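Local structure of uncharacterized protein (Legionella pneumophila subsp. pneumophila str. Philadelphia 1, 4RD8) at residues 43-48 against 207-212; 49-54 against 138-143; 132-137 against 196-201. The protein is of unknown function, an all-helical member of the DUF5636 family from a pathogenic Legionella strain. The protein carries 3 engineered substitutions. All blocks are in the same frame, centred on the assembly; numbering follows the deposited sequence.

Contact 1 (43-48 against 207-212); sequences AVNEQL and DQIFPV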
loop_
_atom_site.group_PDB
_atom_site.type_symbol
_atom_site.label_atom_id
_atom_site.label_comp_id
_atom_site.label_asym_id
_atom_site.label_seq_id
_atom_site.Cartn_x
_atom_site.Cartn_y
_atom_site.Cartn_z
ATOM N N ALA A 43 -12.667 -8.764 2.416
ATOM C CA ALA A 43 -11.992 -8.740 1.124
ATOM C C ALA A 43 -10.465 -8.612 1.271
ATOM O O ALA A 43 -9.709 -9.306 0.589
ATOM C CB ALA A 43 -12.546 -7.610 0.263
ATOM N N VAL A 44 -10.017 -7.723 2.152
ATOM C CA VAL A 44 -8.588 -7.530 2.379
ATOM C C VAL A 44 -7.902 -8.824 2.827
ATOM O O VAL A 44 -6.811 -9.138 2.357
ATOM C CB VAL A 44 -8.319 -6.389 3.393
ATOM C CG1 VAL A 44 -6.856 -6.386 3.821
ATOM C CG2 VAL A 44 -8.687 -5.027 2.785
ATOM N N ASN A 45 -8.547 -9.568 3.724
ATOM C CA ASN A 45 -7.998 -10.838 4.205
ATOM C C ASN A 45 -7.680 -11.801 3.067
ATOM O O ASN A 45 -6.703 -12.556 3.131
ATOM C CB ASN A 45 -8.948 -11.517 5.204
ATOM C CG ASN A 45 -8.843 -10.932 6.599
ATOM O OD1 ASN A 45 -7.872 -10.235 6.916
ATOM N ND2 ASN A 45 -9.830 -11.227 7.449
ATOM N N GLU A 46 -8.508 -11.774 2.026
ATOM C CA GLU A 46 -8.315 -12.664 0.887
ATOM C C GLU A 46 -6.973 -12.390 0.209
ATOM O O GLU A 46 -6.252 -13.323 -0.135
ATOM C CB GLU A 46 -9.480 -12.550 -0.101
ATOM C CG GLU A 46 -10.818 -13.009 0.485
ATOM C CD GLU A 46 -11.964 -12.941 -0.507
ATOM O OE1 GLU A 46 -11.829 -12.224 -1.517
ATOM O OE2 GLU A 46 -13.002 -13.609 -0.280
ATOM N N GLN A 47 -6.633 -11.117 0.028
ATOM C CA GLN A 47 -5.330 -10.764 -0.539
ATOM C C GLN A 47 -4.168 -10.959 0.445
ATOM O O GLN A 47 -3.048 -11.239 0.030
ATOM C CB GLN A 47 -5.337 -9.349 -1.140
ATOM C CG GLN A 47 -5.941 -9.283 -2.541
ATOM C CD GLN A 47 -7.408 -9.683 -2.561
ATOM O OE1 GLN A 47 -8.225 -9.086 -1.862
ATOM N NE2 GLN A 47 -7.742 -10.710 -3.343
ATOM N N LEU A 48 -4.428 -10.807 1.742
ATOM C CA LEU A 48 -3.400 -11.091 2.748
ATOM C C LEU A 48 -3.066 -12.579 2.783
ATOM O O LEU A 48 -1.899 -12.964 2.910
ATOM C CB LEU A 48 -3.825 -10.609 4.145
ATOM C CG LEU A 48 -3.806 -9.103 4.387
ATOM C CD1 LEU A 48 -4.509 -8.760 5.693
ATOM C CD2 LEU A 48 -2.365 -8.602 4.437
ATOM N N ASP A 207 -7.180 -15.103 13.320
ATOM C CA ASP A 207 -7.815 -16.281 12.741
ATOM C C ASP A 207 -6.769 -17.255 12.192
ATOM O O ASP A 207 -7.118 -18.273 11.588
ATOM C CB ASP A 207 -8.819 -15.877 11.651
ATOM C CG ASP A 207 -9.851 -14.865 12.144
ATOM O OD1 ASP A 207 -10.289 -14.972 13.310
ATOM O OD2 ASP A 207 -10.219 -13.962 11.361
ATOM N N GLN A 208 -5.494 -16.938 12.425
ATOM C CA GLN A 208 -4.371 -17.760 11.964
ATOM C C GLN A 208 -4.462 -18.059 10.468
ATOM O O GLN A 208 -4.414 -19.220 10.059
ATOM C CB GLN A 208 -4.284 -19.084 12.750
ATOM C CG GLN A 208 -3.647 -18.983 14.137
ATOM C CD GLN A 208 -4.675 -18.907 15.247
ATOM O OE1 GLN A 208 -5.780 -18.405 15.044
ATOM N NE2 GLN A 208 -4.319 -19.408 16.429
ATOM N N ILE A 209 -4.597 -17.009 9.659
ATOM C CA ILE A 209 -4.731 -17.157 8.211
ATOM C C ILE A 209 -3.551 -16.559 7.439
ATOM O O ILE A 209 -3.464 -16.691 6.217
ATOM C CB ILE A 209 -6.064 -16.571 7.697
ATOM C CG1 ILE A 209 -6.243 -15.133 8.182
ATOM C CG2 ILE A 209 -7.235 -17.447 8.158
ATOM C CD1 ILE A 209 -7.409 -14.397 7.528
ATOM N N PHE A 210 -2.652 -15.888 8.154
ATOM C CA PHE A 210 -1.386 -15.464 7.549
ATOM C C PHE A 210 -0.160 -15.560 8.467
ATOM O O PHE A 210 0.574 -14.579 8.635
ATOM C CB PHE A 210 -1.499 -14.073 6.930
ATOM C CG PHE A 210 -2.403 -13.132 7.677
ATOM C CD1 PHE A 210 -1.992 -12.537 8.861
ATOM C CD2 PHE A 210 -3.656 -12.807 7.165
ATOM C CE1 PHE A 210 -2.824 -11.651 9.539
ATOM C CE2 PHE A 210 -4.492 -11.919 7.838
ATOM C CZ PHE A 210 -4.075 -11.343 9.025
ATOM N N PRO A 211 0.087 -16.757 9.019
ATOM C CA PRO A 211 1.128 -16.951 10.036
ATOM C C PRO A 211 2.542 -16.667 9.535
ATOM O O PRO A 211 3.378 -16.224 10.326
ATOM C CB PRO A 211 0.987 -18.430 10.397
ATOM C CG PRO A 211 0.419 -19.062 9.175
ATOM C CD PRO A 211 -0.520 -18.039 8.611
ATOM N N VAL A 212 2.803 -16.915 8.253
ATOM C CA VAL A 212 4.132 -16.694 7.692
ATOM C C VAL A 212 4.409 -15.212 7.483
ATOM O O VAL A 212 5.470 -14.710 7.867
ATOM C CB VAL A 212 4.333 -17.479 6.384
ATOM C CG1 VAL A 212 5.678 -17.146 5.767
ATOM C CG2 VAL A 212 4.238 -18.972 6.655
#
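I209 and F210 set the turn that leads into helix 211-218 against one side of helix 41-61, in an all-helical fold where a loop and a helix start dock on a long helix. Of the residues that touch helix 41-61, I209 comes first. Its CD1 meets the side chain of N45, 3.9 Å from N45 CG and 4.0 Å from N45 ND2, so the methyl lies against the amide group while the two side chains cross at about a right angle. I209 holds CG1 between its backbone N and carbonyl carbon (chi1 52°), and the extended chain beyond carries CD1 out to the helix.

F210 follows at the N-cap position. Its backbone N, like that of I209, is hydrogen-bonded to the carboxylate of D205, which fixes the turn from which both side chains project. The ring runs obliquely past L48: F210 CD2 is 3.7 Å from L48 CB, and F210 CE2 is 3.8 Å from L48 CD1, an apolar contact made by neighbouring ring atoms. L48 places CG anti to its carbonyl carbon (chi1 -73°), and with chi2 extended, CD1 comes against CE2. Beyond F210, the backbone N of V212 makes a weak hydrogen bond to N52 OD1, one turn further along helix 41-61.

The amide end of N45 touches both I209 and F210, and its OD1 also accepts a hydrogen bond from NE2 of H201. The amide plane is turned 55° from the phenyl plane, and N45 OD1 lies in the plane of the ring at its edge, 3.9 Å from F210 CE2.

Contact 2 (49-54 against 138-143); sequences IELNEQ and IILKRK. Unlike the reference sequence in segment 138-143: R142 (reference Gln).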
loop_
_atom_site.group_PDB
_atom_site.type_symbol
_atom_site.label_atom_id
_atom_site.label_comp_id
_atom_site.label_asym_id
_atom_site.label_seq_id
_atom_site.Cartn_x
_atom_site.Cartn_y
_atom_site.Cartn_z
ATOM N N ILE A 49 -4.098 -13.416 2.674
ATOM C CA ILE A 49 -3.907 -14.853 2.536
ATOM C C ILE A 49 -3.056 -15.165 1.298
ATOM O O ILE A 49 -2.136 -15.986 1.362
ATOM C CB ILE A 49 -5.266 -15.594 2.465
ATOM C CG1 ILE A 49 -5.939 -15.581 3.841
ATOM C CG2 ILE A 49 -5.076 -17.023 1.987
ATOM C CD1 ILE A 49 -7.397 -15.965 3.818
ATOM N N GLU A 50 -3.347 -14.491 0.188
ATOM C CA GLU A 50 -2.618 -14.716 -1.060
ATOM C C GLU A 50 -1.160 -14.286 -0.908
ATOM O O GLU A 50 -0.249 -15.000 -1.337
ATOM C CB GLU A 50 -3.293 -13.965 -2.220
ATOM C CG GLU A 50 -2.547 -14.024 -3.557
ATOM C CD GLU A 50 -2.495 -15.424 -4.156
ATOM O OE1 GLU A 50 -3.438 -16.224 -3.939
ATOM O OE2 GLU A 50 -1.504 -15.729 -4.854
ATOM N N LEU A 51 -0.951 -13.133 -0.277
ATOM C CA LEU A 51 0.396 -12.613 -0.053
ATOM C C LEU A 51 1.162 -13.573 0.848
ATOM O O LEU A 51 2.334 -13.881 0.598
ATOM C CB LEU A 51 0.336 -11.224 0.580
ATOM C CG LEU A 51 1.683 -10.531 0.807
ATOM C CD1 LEU A 51 2.360 -10.238 -0.519
ATOM C CD2 LEU A 51 1.495 -9.247 1.617
ATOM N N ASN A 52 0.481 -14.065 1.882
ATOM C CA ASN A 52 1.065 -15.055 2.785
ATOM C C ASN A 52 1.433 -16.337 2.065
ATOM O O ASN A 52 2.447 -16.959 2.372
ATOM C CB ASN A 52 0.107 -15.386 3.931
ATOM C CG ASN A 52 0.671 -16.430 4.877
ATOM O OD1 ASN A 52 1.431 -16.109 5.798
ATOM N ND2 ASN A 52 0.295 -17.688 4.661
ATOM N N GLU A 53 0.596 -16.741 1.115
ATOM C CA GLU A 53 0.830 -17.984 0.398
ATOM C C GLU A 53 2.000 -17.848 -0.570
ATOM O O GLU A 53 2.812 -18.763 -0.705
ATOM C CB GLU A 53 -0.430 -18.442 -0.331
ATOM C CG GLU A 53 -0.290 -19.817 -0.944
ATOM C CD GLU A 53 -1.614 -20.387 -1.399
ATOM O OE1 GLU A 53 -2.063 -20.029 -2.510
ATOM O OE2 GLU A 53 -2.198 -21.197 -0.648
ATOM N N GLN A 54 2.096 -16.700 -1.232
ATOM C CA GLN A 54 3.209 -16.462 -2.139
ATOM C C GLN A 54 4.539 -16.401 -1.378
ATOM O O GLN A 54 5.542 -16.959 -1.818
ATOM C CB GLN A 54 2.963 -15.199 -2.976
ATOM C CG GLN A 54 1.764 -15.326 -3.916
ATOM C CD GLN A 54 1.632 -14.149 -4.864
ATOM O OE1 GLN A 54 2.588 -13.405 -5.082
ATOM N NE2 GLN A 54 0.438 -13.968 -5.427
ATOM N N ILE A 138 -4.011 -3.956 -2.973
ATOM C CA ILE A 138 -4.738 -3.338 -4.081
ATOM C C ILE A 138 -4.386 -3.985 -5.421
ATOM O O ILE A 138 -5.280 -4.329 -6.204
ATOM C CB ILE A 138 -4.446 -1.836 -4.133
ATOM C CG1 ILE A 138 -5.180 -1.142 -2.995
ATOM C CG2 ILE A 138 -4.882 -1.223 -5.466
ATOM C CD1 ILE A 138 -4.519 0.161 -2.602
ATOM N N ILE A 139 -3.093 -4.162 -5.676
ATOM C CA ILE A 139 -2.636 -4.779 -6.923
ATOM C C ILE A 139 -3.078 -6.234 -7.032
ATOM O O ILE A 139 -3.586 -6.641 -8.066
ATOM C CB ILE A 139 -1.105 -4.675 -7.076
ATOM C CG1 ILE A 139 -0.702 -3.203 -7.136
ATOM C CG2 ILE A 139 -0.618 -5.440 -8.315
ATOM C CD1 ILE A 139 0.738 -2.934 -6.657
ATOM N N LEU A 140 -2.882 -7.020 -5.973
ATOM C CA LEU A 140 -3.357 -8.406 -5.964
ATOM C C LEU A 140 -4.872 -8.506 -6.152
ATOM O O LEU A 140 -5.352 -9.409 -6.831
ATOM C CB LEU A 140 -2.936 -9.124 -4.675
ATOM C CG LEU A 140 -1.427 -9.343 -4.495
ATOM C CD1 LEU A 140 -1.137 -9.841 -3.079
ATOM C CD2 LEU A 140 -0.898 -10.347 -5.506
ATOM N N LYS A 141 -5.626 -7.584 -5.558
ATOM C CA LYS A 141 -7.076 -7.596 -5.751
ATOM C C LYS A 141 -7.407 -7.410 -7.233
ATOM O O LYS A 141 -8.206 -8.161 -7.790
ATOM C CB LYS A 141 -7.749 -6.506 -4.908
ATOM C CG LYS A 141 -9.266 -6.423 -5.067
ATOM C CD LYS A 141 -9.958 -7.710 -4.690
ATOM C CE LYS A 141 -11.471 -7.510 -4.659
ATOM N NZ LYS A 141 -12.178 -8.727 -4.193
ATOM N N ARG A 142 -6.768 -6.434 -7.874
ATOM C CA ARG A 142 -7.041 -6.166 -9.295
ATOM C C ARG A 142 -6.652 -7.350 -10.185
ATOM O O ARG A 142 -7.348 -7.656 -11.163
ATOM C CB ARG A 142 -6.352 -4.867 -9.745
ATOM C CG ARG A 142 -6.683 -4.450 -11.182
ATOM C CD ARG A 142 -5.705 -5.074 -12.153
ATOM N NE ARG A 142 -6.110 -4.966 -13.555
ATOM C CZ ARG A 142 -6.601 -5.959 -14.287
ATOM N NH1 ARG A 142 -6.797 -7.166 -13.759
ATOM N NH2 ARG A 142 -6.908 -5.742 -15.561
ATOM N N LYS A 143 -5.552 -8.019 -9.853
ATOM C CA LYS A 143 -5.152 -9.205 -10.610
ATOM C C LYS A 143 -6.184 -10.315 -10.473
ATOM O O LYS A 143 -6.421 -11.078 -11.413
ATOM C CB LYS A 143 -3.761 -9.692 -10.183
ATOM C CG LYS A 143 -2.638 -8.701 -10.483
ATOM C CD LYS A 143 -1.286 -9.257 -10.052
ATOM C CE LYS A 143 -0.886 -10.452 -10.903
ATOM N NZ LYS A 143 0.242 -11.222 -10.294
#
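Helices 41-61 and 130-144 cross almost perpendicularly, the segments 49-54 and 138-143 making an angle of 97° with their axes 10.9 Å apart at closest approach and E50 facing L140. From the second helix, L140 carries the contact: it points at the first helix and spreads its two methyls over three residues. L140 CD1 lies 4.2 Å from L51 CB and slightly farther from E50 CG, while L140 CD2 is 3.9 Å from Q54 NE2. The Q54 chain and L140 run alongside in opposing senses.

The amide that L140 touches is held from within its own helix. Q54 NE2 donates to E50 OE2 at 2.7 Å in a nearly straight bond (176°) that lies in the amide plane and uses the anti lone pair of the carboxylate oxygen. E50, one turn earlier, extends its carboxylate forward along the helix, CG anti to the backbone N (chi1 175°), and Q54 reaches back to meet it; the bond should restrain the rotation of both polar ends.

Around this crossing, L78 of helix 69-85 packs on both L51 and Q54. L213 of helix 211-218 touches L51, and Q47, one turn earlier on helix 41-61, also lies against L140.

Contact 3 (132-137 against 196-201); sequences AIQWCL and EWLSDH
L198 of helix 195-204 overlaps Q134 through a single methyl, its CD2 lying 3.6 Å from Q134 CG. The glutamine chain is extended beyond CG, and Q134 and L198 lie side by side, pointing oppositely, so the methyl rests against the aliphatic part of Q134. The same carbon serves all three partners on helix 130-144: L198 CD2 is 4.1 Å from L137 CD1, where the two leucines meet tip to tip, and 4.4 Å from I133 CG2. I133 and Q134 are neighbours, and L137 follows one turn later on the same side of the helix; together they bear on the one methyl of L198. L198 sets CG anti to its own backbone N (chi1 176°), which, with chi2 at 61°, directs CD2 toward helix 130-144.

The helix segments cross at 81° with their axes 11.2 Å apart, and Q134 and L198 have the nearest CA atoms. At that separation the bridge is made by side chains, and all four touching residues are buried. The polar end of Q134, buried with them, is satisfied by neighbours: OE1 bonds to ND1 of H131, and NE2 donates to the backbone oxygens of S192 and I184. These bonds anchor the amide, and with it the CG that L198 touches.

This crossing lies near the centre of the molecule. Helix 41-61 adds V44, Q47 and L48 against L137, while on other sides of helix 130-144 helix 69-85 covers A132 and C136, and helix 157-162 packs on W135.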
loop_
_atom_site.group_PDB
_atom_site.type_symbol
_atom_site.label_atom_id
_atom_site.label_comp_id
_atom_site.label_asym_id
_atom_site.label_seq_id
_atom_site.Cartn_x
_atom_site.Cartn_y
_atom_site.Cartn_z
ATOM N N ALA A 132 3.555 0.010 1.495
ATOM C CA ALA A 132 3.909 -0.895 0.406
ATOM C C ALA A 132 2.960 -2.082 0.378
ATOM O O ALA A 132 2.517 -2.508 -0.691
ATOM C CB ALA A 132 5.357 -1.371 0.551
ATOM N N ILE A 133 2.645 -2.611 1.558
ATOM C CA ILE A 133 1.706 -3.726 1.662
ATOM C C ILE A 133 0.280 -3.343 1.233
ATOM O O ILE A 133 -0.380 -4.123 0.541
ATOM C CB ILE A 133 1.725 -4.367 3.070
ATOM C CG1 ILE A 133 3.074 -5.054 3.301
ATOM C CG2 ILE A 133 0.610 -5.386 3.209
ATOM C CD1 ILE A 133 3.279 -5.563 4.716
ATOM N N GLN A 134 -0.191 -2.157 1.626
ATOM C CA GLN A 134 -1.499 -1.677 1.158
ATOM C C GLN A 134 -1.574 -1.723 -0.356
ATOM O O GLN A 134 -2.541 -2.237 -0.923
ATOM C CB GLN A 134 -1.777 -0.247 1.638
ATOM C CG GLN A 134 -2.199 -0.170 3.094
ATOM C CD GLN A 134 -2.056 1.235 3.648
ATOM O OE1 GLN A 134 -1.101 1.945 3.316
ATOM N NE2 GLN A 134 -3.001 1.645 4.486
ATOM N N TRP A 135 -0.542 -1.193 -1.002
ATOM C CA TRP A 135 -0.500 -1.205 -2.455
ATOM C C TRP A 135 -0.438 -2.613 -3.032
ATOM O O TRP A 135 -1.122 -2.906 -4.012
ATOM C CB TRP A 135 0.580 -0.242 -2.995
ATOM C CG TRP A 135 0.033 1.141 -2.901
ATOM C CD1 TRP A 135 0.252 2.050 -1.908
ATOM C CD2 TRP A 135 -0.935 1.728 -3.787
ATOM N NE1 TRP A 135 -0.492 3.189 -2.146
ATOM C CE2 TRP A 135 -1.231 3.010 -3.282
ATOM C CE3 TRP A 135 -1.565 1.293 -4.956
ATOM C CZ2 TRP A 135 -2.127 3.874 -3.928
ATOM C CZ3 TRP A 135 -2.456 2.150 -5.592
ATOM C CH2 TRP A 135 -2.731 3.427 -5.071
ATOM N N CYS A 136 0.336 -3.503 -2.413
ATOM C CA CYS A 136 0.334 -4.893 -2.866
ATOM C C CYS A 136 -1.062 -5.511 -2.774
ATOM O O CYS A 136 -1.440 -6.281 -3.636
ATOM C CB CYS A 136 1.337 -5.759 -2.092
ATOM S SG CYS A 136 3.053 -5.346 -2.434
ATOM N N LEU A 137 -1.817 -5.189 -1.722
ATOM C CA LEU A 137 -3.164 -5.754 -1.574
ATOM C C LEU A 137 -4.085 -5.252 -2.698
ATOM O O LEU A 137 -4.844 -6.027 -3.292
ATOM C CB LEU A 137 -3.750 -5.417 -0.194
ATOM C CG LEU A 137 -2.978 -6.005 0.999
ATOM C CD1 LEU A 137 -3.554 -5.473 2.308
ATOM C CD2 LEU A 137 -3.020 -7.542 0.987
ATOM N N GLU A 196 -1.760 1.838 10.813
ATOM C CA GLU A 196 -1.595 1.336 12.172
ATOM C C GLU A 196 -2.524 0.154 12.386
ATOM O O GLU A 196 -2.155 -0.843 13.012
ATOM C CB GLU A 196 -1.901 2.416 13.216
ATOM C CG GLU A 196 -1.144 3.716 13.019
ATOM C CD GLU A 196 0.333 3.501 12.773
ATOM O OE1 GLU A 196 1.056 3.201 13.740
ATOM O OE2 GLU A 196 0.772 3.624 11.609
ATOM N N TRP A 197 -3.740 0.271 11.878
ATOM C CA TRP A 197 -4.700 -0.808 12.055
ATOM C C TRP A 197 -4.267 -2.031 11.254
ATOM O O TRP A 197 -4.329 -3.151 11.757
ATOM C CB TRP A 197 -6.116 -0.368 11.663
ATOM C CG TRP A 197 -7.150 -1.428 11.958
ATOM C CD1 TRP A 197 -7.916 -1.543 13.084
ATOM C CD2 TRP A 197 -7.507 -2.537 11.113
ATOM N NE1 TRP A 197 -8.732 -2.651 12.986
ATOM C CE2 TRP A 197 -8.501 -3.269 11.787
ATOM C CE3 TRP A 197 -7.081 -2.969 9.852
ATOM C CZ2 TRP A 197 -9.079 -4.421 11.238
ATOM C CZ3 TRP A 197 -7.658 -4.107 9.308
ATOM C CH2 TRP A 197 -8.645 -4.820 10.003
ATOM N N LEU A 198 -3.821 -1.819 10.014
ATOM C CA LEU A 198 -3.414 -2.949 9.177
ATOM C C LEU A 198 -2.193 -3.661 9.742
ATOM O O LEU A 198 -2.136 -4.885 9.750
ATOM C CB LEU A 198 -3.170 -2.523 7.728
ATOM C CG LEU A 198 -2.648 -3.601 6.771
ATOM C CD1 LEU A 198 -3.620 -4.764 6.653
ATOM C CD2 LEU A 198 -2.379 -2.995 5.398
ATOM N N SER A 199 -1.231 -2.892 10.234
ATOM C CA SER A 199 -0.031 -3.472 10.824
ATOM C C SER A 199 -0.356 -4.355 12.026
ATOM O O SER A 199 0.189 -5.453 12.172
ATOM C CB SER A 199 0.947 -2.371 11.225
ATOM O OG SER A 199 1.728 -2.781 12.332
ATOM N N ASP A 200 -1.253 -3.879 12.884
ATOM C CA ASP A 200 -1.644 -4.636 14.077
ATOM C C ASP A 200 -2.492 -5.851 13.697
ATOM O O ASP A 200 -2.412 -6.907 14.322
ATOM C CB ASP A 200 -2.426 -3.747 15.044
ATOM C CG ASP A 200 -1.579 -2.633 15.631
ATOM O OD1 ASP A 200 -0.331 -2.730 15.577
ATOM O OD2 ASP A 200 -2.165 -1.663 16.159
ATOM N N HIS A 201 -3.309 -5.682 12.665
ATOM C CA HIS A 201 -4.129 -6.768 12.150
ATOM C C HIS A 201 -3.249 -7.935 11.691
ATOM O O HIS A 201 -3.554 -9.095 11.959
ATOM C CB HIS A 201 -4.994 -6.269 10.989
ATOM C CG HIS A 201 -5.900 -7.298 10.430
ATOM N ND1 HIS A 201 -6.946 -7.867 11.143
ATOM C CD2 HIS A 201 -5.946 -7.898 9.201
ATOM C CE1 HIS A 201 -7.573 -8.747 10.400
ATOM N NE2 HIS A 201 -6.980 -8.777 9.208
#

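Overall arrangement
Following helices 19-22 and 25-38, helix 41-61 provides the opening segments of contacts 1 and 2, one directly after the other. Helix 130-144 then returns to it, closing a loop of 83 residues at contact 2; its preceding turns, 132-137, wait for helix 195-204, which closes the 58-residue loop of contact 3. The chain next reaches 207-212 and closes the widest loop, 158 residues, at contact 1. Contacts 2 and 3 both fall within that span, and they cross each other, their segments alternating along the chain. Helices 41-61, 130-144, 195-204 and 211-218 are thereby tied together, with L51 packed on I133 joining contacts 2 and 3.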